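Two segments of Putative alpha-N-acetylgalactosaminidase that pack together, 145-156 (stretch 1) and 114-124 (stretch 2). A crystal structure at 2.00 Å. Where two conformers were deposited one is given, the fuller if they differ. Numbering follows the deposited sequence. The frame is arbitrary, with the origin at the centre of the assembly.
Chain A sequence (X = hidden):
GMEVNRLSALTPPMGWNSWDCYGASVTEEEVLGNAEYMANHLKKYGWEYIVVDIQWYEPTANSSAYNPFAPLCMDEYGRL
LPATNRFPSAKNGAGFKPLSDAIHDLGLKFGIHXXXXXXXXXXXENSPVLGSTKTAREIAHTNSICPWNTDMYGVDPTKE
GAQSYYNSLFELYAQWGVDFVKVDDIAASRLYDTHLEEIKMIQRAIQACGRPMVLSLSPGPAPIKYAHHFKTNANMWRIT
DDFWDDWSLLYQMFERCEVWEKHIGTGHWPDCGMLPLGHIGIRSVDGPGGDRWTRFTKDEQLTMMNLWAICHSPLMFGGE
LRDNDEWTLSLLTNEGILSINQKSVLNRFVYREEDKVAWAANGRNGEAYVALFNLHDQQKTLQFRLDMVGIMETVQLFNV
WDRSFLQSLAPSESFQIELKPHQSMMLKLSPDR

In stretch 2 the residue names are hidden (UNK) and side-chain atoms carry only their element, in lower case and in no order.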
ATOM      1  N   ILE A 145      12.208  29.132  -3.136  1.00 25.81           N
ATOM      2  CA  ILE A 145      10.880  29.683  -3.279  1.00 26.55           C
ATOM      3  C   ILE A 145       9.858  28.694  -2.737  1.00 26.08           C
ATOM      4  O   ILE A 145      10.182  27.562  -2.454  1.00 26.32           O
ATOM      5  CB  ILE A 145      10.561  30.002  -4.736  1.00 27.45           C
ATOM      6  CG1 ILE A 145      10.607  28.752  -5.531  1.00 29.21           C
ATOM      7  CG2 ILE A 145      11.564  30.998  -5.355  1.00 27.31           C
ATOM      8  CD1 ILE A 145       9.560  28.714  -6.480  1.00 35.24           C
ATOM      9  N   CYS A 146       8.625  29.138  -2.618  1.00 24.51           N
ATOM     10  CA  CYS A 146       7.551  28.301  -2.158  1.00 24.50           C
ATOM     11  C   CYS A 146       6.731  27.978  -3.384  1.00 24.83           C
ATOM     12  O   CYS A 146       6.356  28.889  -4.113  1.00 24.07           O
ATOM     13  CB  CYS A 146       6.685  29.024  -1.140  1.00 24.08           C
ATOM     14  SG  CYS A 146       5.183  28.095  -0.731  1.00 24.61           S
ATOM     15  N   PRO A 147       6.499  26.672  -3.662  1.00 25.18           N
ATOM     16  CA  PRO A 147       5.839  26.376  -4.919  1.00 24.52           C
ATOM     17  C   PRO A 147       4.366  26.708  -4.953  1.00 23.98           C
ATOM     18  O   PRO A 147       3.824  26.734  -6.017  1.00 23.69           O
ATOM     19  CB  PRO A 147       6.032  24.860  -5.074  1.00 25.74           C
ATOM     20  CG  PRO A 147       6.337  24.371  -3.780  1.00 24.82           C
ATOM     21  CD  PRO A 147       7.027  25.449  -3.043  1.00 25.18           C
ATOM     22  N   TRP A 148       3.749  27.026  -3.825  1.00 22.73           N
ATOM     23  CA  TRP A 148       2.302  27.251  -3.805  1.00 23.39           C
ATOM     24  C   TRP A 148       1.912  28.705  -3.508  1.00 23.26           C
ATOM     25  O   TRP A 148       0.728  29.051  -3.414  1.00 22.74           O
ATOM     26  CB  TRP A 148       1.621  26.281  -2.832  1.00 23.01           C
ATOM     27  CG  TRP A 148       2.255  26.075  -1.511  1.00 23.87           C
ATOM     28  CD1 TRP A 148       3.127  25.084  -1.174  1.00 25.68           C
ATOM     29  CD2 TRP A 148       2.016  26.819  -0.311  1.00 23.42           C
ATOM     30  NE1 TRP A 148       3.473  25.182   0.135  1.00 22.79           N
ATOM     31  CE2 TRP A 148       2.812  26.237   0.702  1.00 24.22           C
ATOM     32  CE3 TRP A 148       1.241  27.936  -0.002  1.00 22.47           C
ATOM     33  CZ2 TRP A 148       2.842  26.722   2.013  1.00 24.46           C
ATOM     34  CZ3 TRP A 148       1.258  28.415   1.321  1.00 26.30           C
ATOM     35  CH2 TRP A 148       2.049  27.801   2.305  1.00 25.79           C
ATOM     36  N   ASN A 149       2.936  29.551  -3.411  0.50 22.87           N
ATOM     37  CA  ASN A 149       2.759  30.955  -3.061  0.50 22.90           C
ATOM     38  C   ASN A 149       3.962  31.837  -3.370  0.50 22.84           C
ATOM     39  O   ASN A 149       5.063  31.611  -2.870  0.50 21.95           O
ATOM     40  CB  ASN A 149       2.424  31.037  -1.574  0.50 22.88           C
ATOM     41  CG  ASN A 149       2.454  32.445  -1.050  0.50 23.91           C
ATOM     42  OD1 ASN A 149       3.533  33.002  -0.790  0.50 20.17           O
ATOM     43  ND2 ASN A 149       1.265  33.030  -0.871  0.50 23.94           N
ATOM     44  N   THR A 150       3.721  32.882  -4.165  1.00 23.17           N
ATOM     45  CA  THR A 150       4.791  33.752  -4.674  1.00 22.64           C
ATOM     46  C   THR A 150       5.261  34.892  -3.713  1.00 23.18           C
ATOM     47  O   THR A 150       6.051  35.736  -4.115  1.00 22.98           O
ATOM     48  CB  THR A 150       4.372  34.447  -6.013  1.00 22.89           C
ATOM     49  OG1 THR A 150       3.128  35.134  -5.812  1.00 24.71           O
ATOM     50  CG2 THR A 150       4.177  33.447  -7.132  1.00 21.80           C
ATOM     51  N   ASP A 151       4.806  34.904  -2.467  1.00 22.30           N
ATOM     52  CA  ASP A 151       5.003  36.092  -1.621  1.00 23.01           C
ATOM     53  C   ASP A 151       6.479  36.304  -1.228  1.00 22.33           C
ATOM     54  O   ASP A 151       6.954  37.428  -1.118  1.00 23.53           O
ATOM     55  CB  ASP A 151       4.160  35.994  -0.315  1.00 22.67           C
ATOM     56  CG  ASP A 151       2.658  36.153  -0.535  1.00 24.75           C
ATOM     57  OD1 ASP A 151       2.238  36.701  -1.600  1.00 26.83           O
ATOM     58  OD2 ASP A 151       1.907  35.751   0.410  1.00 26.98           O
HETATM   59  N   MSE A 152       7.188  35.225  -0.974  1.00 21.82           N
HETATM   60  CA  MSE A 152       8.502  35.290  -0.314  1.00 21.59           C
HETATM   61  C   MSE A 152       9.641  34.636  -1.115  1.00 21.35           C
HETATM   62  O   MSE A 152       9.429  33.827  -2.027  1.00 22.05           O
HETATM   63  CB  MSE A 152       8.467  34.601   1.058  1.00 21.84           C
HETATM   64  CG  MSE A 152       7.178  34.722   1.894  1.00 20.56           C
HETATM   65 SE   MSE A 152       6.819  36.537   2.432  0.75 17.54          SE
HETATM   66  CE  MSE A 152       7.772  36.598   4.142  1.00 21.29           C
ATOM     67  N   TYR A 153      10.855  34.993  -0.729  1.00 21.81           N
ATOM     68  CA  TYR A 153      12.051  34.191  -0.978  1.00 22.63           C
ATOM     69  C   TYR A 153      12.521  33.699   0.392  1.00 23.44           C
ATOM     70  O   TYR A 153      12.231  34.309   1.422  1.00 23.05           O
ATOM     71  CB  TYR A 153      13.183  35.016  -1.594  1.00 22.70           C
ATOM     72  CG  TYR A 153      12.951  35.438  -3.032  1.00 25.13           C
ATOM     73  CD1 TYR A 153      12.759  34.496  -4.025  1.00 24.07           C
ATOM     74  CD2 TYR A 153      12.965  36.781  -3.392  1.00 25.26           C
ATOM     75  CE1 TYR A 153      12.588  34.892  -5.346  1.00 27.85           C
ATOM     76  CE2 TYR A 153      12.789  37.183  -4.699  1.00 26.26           C
ATOM     77  CZ  TYR A 153      12.605  36.241  -5.667  1.00 28.16           C
ATOM     78  OH  TYR A 153      12.399  36.640  -6.967  1.00 29.14           O
ATOM     79  N   GLY A 154      13.216  32.571   0.385  1.00 23.43           N
ATOM     80  CA  GLY A 154      13.968  32.142   1.529  1.00 23.47           C
ATOM     81  C   GLY A 154      15.007  33.142   1.985  1.00 23.88           C
ATOM     82  O   GLY A 154      15.564  33.905   1.205  1.00 24.27           O
ATOM     83  N   VAL A 155      15.253  33.111   3.284  1.00 24.50           N
ATOM     84  CA  VAL A 155      16.362  33.808   3.888  1.00 24.61           C
ATOM     85  C   VAL A 155      17.522  32.815   3.983  1.00 25.21           C
ATOM     86  O   VAL A 155      17.366  31.672   4.435  1.00 25.60           O
ATOM     87  CB  VAL A 155      15.985  34.369   5.266  1.00 24.60           C
ATOM     88  CG1 VAL A 155      17.212  34.912   5.994  1.00 23.50           C
ATOM     89  CG2 VAL A 155      14.919  35.462   5.126  1.00 23.47           C
ATOM     90  N   ASP A 156      18.681  33.249   3.527  1.00 25.90           N
ATOM     91  CA  ASP A 156      19.876  32.428   3.512  1.00 26.41           C
ATOM     92  C   ASP A 156      20.598  32.466   4.870  1.00 27.17           C
ATOM     93  O   ASP A 156      21.212  33.464   5.236  1.00 25.93           O
ATOM     94  CB  ASP A 156      20.790  32.933   2.416  1.00 26.78           C
ATOM     95  CG  ASP A 156      22.030  32.085   2.230  1.00 28.55           C
ATOM     96  OD1 ASP A 156      22.428  31.281   3.121  1.00 28.60           O
ATOM     97  OD2 ASP A 156      22.624  32.266   1.153  1.00 32.10           O
ATOM     98  N   UNK A 114       2.522  33.269   9.456  1.00 23.27           N
ATOM     99  CA  UNK A 114       3.426  33.916   8.553  1.00 22.63           C
ATOM    100  C   UNK A 114       3.987  32.865   7.581  1.00 23.58           C
ATOM    101  O   UNK A 114       3.977  31.674   7.874  1.00 23.09           O
ATOM    102  c   UNK A 114       6.684  34.278  10.697  1.00 24.77           C
ATOM    103  c   UNK A 114       3.917  35.594  10.391  1.00 20.82           C
ATOM    104  c   UNK A 114       5.503  33.646   9.975  1.00 21.48           C
ATOM    105  c   UNK A 114       4.542  34.645   9.334  1.00 23.24           C
ATOM    106  N   UNK A 115       4.481  33.339   6.427  1.00 23.87           N
ATOM    107  CA  UNK A 115       5.233  32.549   5.479  1.00 23.41           C
ATOM    108  C   UNK A 115       6.722  32.669   5.783  1.00 23.43           C
ATOM    109  O   UNK A 115       7.239  33.738   6.163  1.00 24.37           O
ATOM    110  c   UNK A 115       3.546  33.011   3.637  1.00 26.17           C
ATOM    111  c   UNK A 115       4.995  33.066   4.060  1.00 23.41           C
ATOM    112  c   UNK A 115       4.248  30.698   1.900  1.00 24.53           C
ATOM    113 se   UNK A 115       2.932  31.205   3.260  0.75 22.87          SE
ATOM    114  N   UNK A 116       7.392  31.543   5.699  1.00 22.01           N
ATOM    115  CA  UNK A 116       8.830  31.506   5.797  1.00 22.85           C
ATOM    116  C   UNK A 116       9.451  32.479   4.814  1.00 22.63           C
ATOM    117  O   UNK A 116       9.030  32.553   3.657  1.00 23.01           O
ATOM    118  c   UNK A 116      11.642  28.684   2.369  1.00 25.74           C
ATOM    119  c   UNK A 116      11.211  28.580   4.801  1.00 23.43           C
ATOM    120  c   UNK A 116       9.311  30.111   5.429  1.00 23.02           C
ATOM    121  n   UNK A 116      11.217  28.538   1.137  1.00 26.84           N
ATOM    122  n   UNK A 116      12.870  29.102   2.566  1.00 25.21           N
ATOM    123  n   UNK A 116      10.830  28.444   3.402  1.00 22.80           N
ATOM    124  c   UNK A 116      10.816  29.936   5.407  1.00 23.10           C
ATOM    125  N   UNK A 117      10.501  33.153   5.278  1.00 22.17           N
ATOM    126  CA  UNK A 117      11.368  33.964   4.411  1.00 22.57           C
ATOM    127  C   UNK A 117      11.193  35.465   4.521  1.00 21.78           C
ATOM    128  O   UNK A 117      10.807  36.025   5.562  1.00 23.05           O
ATOM    129  N   UNK A 118      11.483  36.114   3.411  1.00 21.56           N
ATOM    130  CA  UNK A 118      11.487  37.549   3.323  1.00 20.81           C
ATOM    131  C   UNK A 118      10.747  37.922   2.028  1.00 21.52           C
ATOM    132  O   UNK A 118      10.865  37.238   1.040  1.00 21.29           O
ATOM    133  c   UNK A 118      14.396  40.197   3.546  1.00 20.28           C
ATOM    134  c   UNK A 118      12.993  39.607   3.302  1.00 22.21           C
ATOM    135  c   UNK A 118      12.956  38.080   3.270  1.00 21.80           C
ATOM    136  c   UNK A 118      13.711  37.534   2.031  1.00 18.82           C
ATOM    137  N   UNK A 119       9.961  38.997   2.037  1.00 22.78           N
ATOM    138  CA  UNK A 119       9.135  39.178   0.860  1.00 21.49           C
ATOM    139  C   UNK A 119       9.945  39.434  -0.391  1.00 21.83           C
ATOM    140  O   UNK A 119      10.954  40.090  -0.354  1.00 19.73           O
ATOM    141  c   UNK A 119       8.310  40.426   1.218  1.00 22.20           C
ATOM    142  c   UNK A 119       8.229  40.392   2.713  1.00 22.79           C
ATOM    143  c   UNK A 119       9.586  39.931   3.133  1.00 22.93           C
ATOM    144  N   UNK A 120       9.471  38.928  -1.511  1.00 22.05           N
ATOM    145  CA  UNK A 120      10.155  39.195  -2.747  1.00 22.36           C
ATOM    146  C   UNK A 120      10.189  40.705  -3.014  1.00 22.76           C
ATOM    147  O   UNK A 120      11.082  41.227  -3.651  1.00 23.48           O
ATOM    148  c   UNK A 120       9.452  36.967  -3.773  1.00 22.26           C
ATOM    149  c   UNK A 120       9.071  36.380  -5.122  1.00 22.77           C
ATOM    150  n   UNK A 120       8.526  34.687  -7.256  1.00 28.54           N
ATOM    151  n   UNK A 120       8.884  34.953  -5.012  1.00 23.98           N
ATOM    152  c   UNK A 120       9.417  38.480  -3.886  1.00 21.76           C
ATOM    153  c   UNK A 120       8.593  34.173  -6.046  1.00 26.07           C
ATOM    154  n   UNK A 120       8.363  32.896  -5.869  1.00 27.28           N
ATOM    155  N   UNK A 121       9.144  41.369  -2.550  1.00 22.52           N
ATOM    156  CA  UNK A 121       8.973  42.808  -2.669  1.00 22.94           C
ATOM    157  C   UNK A 121      10.092  43.577  -1.928  1.00 22.83           C
ATOM    158  O   UNK A 121      10.556  44.619  -2.406  1.00 22.43           O
ATOM    159  c   UNK A 121       7.613  43.184  -2.127  1.00 23.10           C
ATOM    160  c   UNK A 121       7.262  44.648  -2.327  1.00 25.09           C
ATOM    161  n   UNK A 121       5.605  45.830  -0.984  1.00 23.61           N
ATOM    162  o   UNK A 121       4.885  44.320  -2.448  1.00 24.82           O
ATOM    163  c   UNK A 121       5.801  44.921  -1.918  1.00 25.28           C
ATOM    164  N   UNK A 122      10.529  43.032  -0.787  1.00 21.77           N
ATOM    165  CA  UNK A 122      11.675  43.564  -0.058  1.00 21.58           C
ATOM    166  C   UNK A 122      12.948  43.374  -0.868  1.00 20.66           C
ATOM    167  O   UNK A 122      13.816  44.230  -0.898  1.00 20.97           O
ATOM    168  c   UNK A 122      11.792  42.906   1.331  1.00 20.04           C
ATOM    169  N   UNK A 123      13.054  42.259  -1.552  1.00 21.93           N
ATOM    170  CA  UNK A 123      14.269  41.973  -2.327  1.00 23.42           C
ATOM    171  C   UNK A 123      14.313  42.954  -3.499  1.00 24.14           C
ATOM    172  O   UNK A 123      15.327  43.585  -3.765  1.00 23.46           O
ATOM    173  c   UNK A 123      14.353  40.483  -2.734  1.00 23.40           C
ATOM    174  c   UNK A 123      14.503  39.578  -1.477  1.00 23.44           C
ATOM    175  c   UNK A 123      15.494  40.271  -3.706  1.00 24.01           C
ATOM    176  N   UNK A 124      13.166  43.126  -4.165  0.50 24.43           N
ATOM    177  CA  UNK A 124      13.033  44.099  -5.264  0.50 24.70           C
ATOM    178  C   UNK A 124      13.456  45.485  -4.821  0.50 25.12           C
ATOM    179  O   UNK A 124      14.224  46.147  -5.492  0.50 24.59           O
ATOM    180  c   UNK A 124      11.445  46.527  -8.751  0.50 27.25           C
ATOM    181  c   UNK A 124      11.795  45.464  -7.922  0.50 26.05           C
ATOM    182  c   UNK A 124      10.523  47.455  -8.310  0.50 27.36           C
ATOM    183  c   UNK A 124      11.581  44.169  -5.741  0.50 24.88           C
ATOM    184  c   UNK A 124      11.237  45.339  -6.657  0.50 25.75           C
ATOM    185  o   UNK A 124      10.150  48.527  -9.093  0.50 29.37           O
ATOM    186  c   UNK A 124       9.961  47.342  -7.071  0.50 25.15           C
ATOM    187  c   UNK A 124      10.301  46.289  -6.266  0.50 25.92           C
TER
HETATM  188  O   HOH W   1       7.807  31.819  -3.166  1.00 18.35           O
HETATM  189  O   HOH W   2       6.538  40.012  -2.085  1.00 20.62           O

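Position 114 carries four carbons, forked at the first, with one arm two carbons long. It lies in a strand and touches nothing on stretch 1. It is Ile114.

Position 115 has an unbranched chain of two carbons, a selenium and a last carbon. The selenium lies near Trp148, and the last carbon near Cys146 and Asn149. Only selenomethionine fits, so this is Met115. Its CB points toward stretch 1. Met115 SE lies 3.6 Å from Trp148 CH2, oblique to the ring. Met115 CE is 3.8 Å from Cys146 SG and 3.6 Å from Asn149 OD1. Met115 CB is 3.5 Å from Met152 CG.

Position 116 has three carbons, a nitrogen, then a carbon bearing two more nitrogens. The end of the chain lies near Gly154 and Ile145. This is a guanidinium, hence Arg116. Arg116 NH1 is 3.4 Å from Gly154 CA, and an ideal CB on Gly154 would clash with it. The edge of the group faces Ile145 O, 3.9 Å from Arg116 NH2. Its nitrogens find hydrogen bonds outside the two stretches.

Position 117 has no side-chain atoms: Gly117. Its phi/psi of 105/-151 would jam a CB against the preceding carbonyl O. An ideal CB on Gly117 would also fall 2.0 Å from Tyr153 O. Gly117 CA instead makes a CA-H...O contact of 3.1 Å with Tyr153 O.

Position 118 has four carbons, forked at the first, one arm two carbons long. The CB of 118 is 3.8 Å from Val155 CG2. It is Ile118. It pairs with Tyr153 as an antiparallel, hydrogen-bonded bridge, and the two side chains lie on the same face of the sheet. Ile118 N donates to Tyr153 O at 2.8 Å, and Tyr153 N donates to Ile118 O at 2.9 Å.

Position 119 has three carbons closing a ring onto the backbone N. The ring touches Met152. It is Pro119. Pro119 CD lies 3.9 Å from Met152 CE. Pro119 is the N-cap residue of the helix. It pairs with Met152 as a non-hydrogen-bonded bridge, so no N-H is needed there toward stretch 1.

Position 120 repeats the pattern of three carbons, a nitrogen and a carbon with two nitrogens. The chain crosses the Tyr153 ring and reaches Met152 O. It is Arg120. Arg120 N donates to Asp151 O at 3.0 Å. Arg120 CG sits over the Tyr153 ring, 3.6 Å from the centroid, a CH-pi contact. Arg120 NE donates to Met152 O at 3.2 Å. Water 1 accepts from Arg120 NH2 (3.0 Å) and from Cys146 N (2.9 Å).

Position 121 has three carbons, the third bearing one oxygen and one nitrogen. It is Gln121. Its side chain is bonded elsewhere in the structure, but water 2 accepts from the backbone N of Gln121 and donates to Asp151 O.

Position 122 has a single carbon, out of reach of stretch 1: Ala122.

Position 123 has one carbon carrying two more. One outer carbon meets the Tyr153 ring. It is Val123. Val123 CG2 lies at the ring edge, 3.7 Å from Tyr153 CD2.

Position 124 has one carbon, then a six-carbon ring bearing an oxygen: Tyr124. It makes no contact with stretch 1.

The contact buries 933 Å², both sides summed. A short antiparallel pairing sets the register. Met115 packs against Cys146, Trp148 and Met152, while Arg120 covers the Tyr153 ring and binds backbone carbonyl Met152 O.

Stretch 2 114-124: IMRGIPRQAVY
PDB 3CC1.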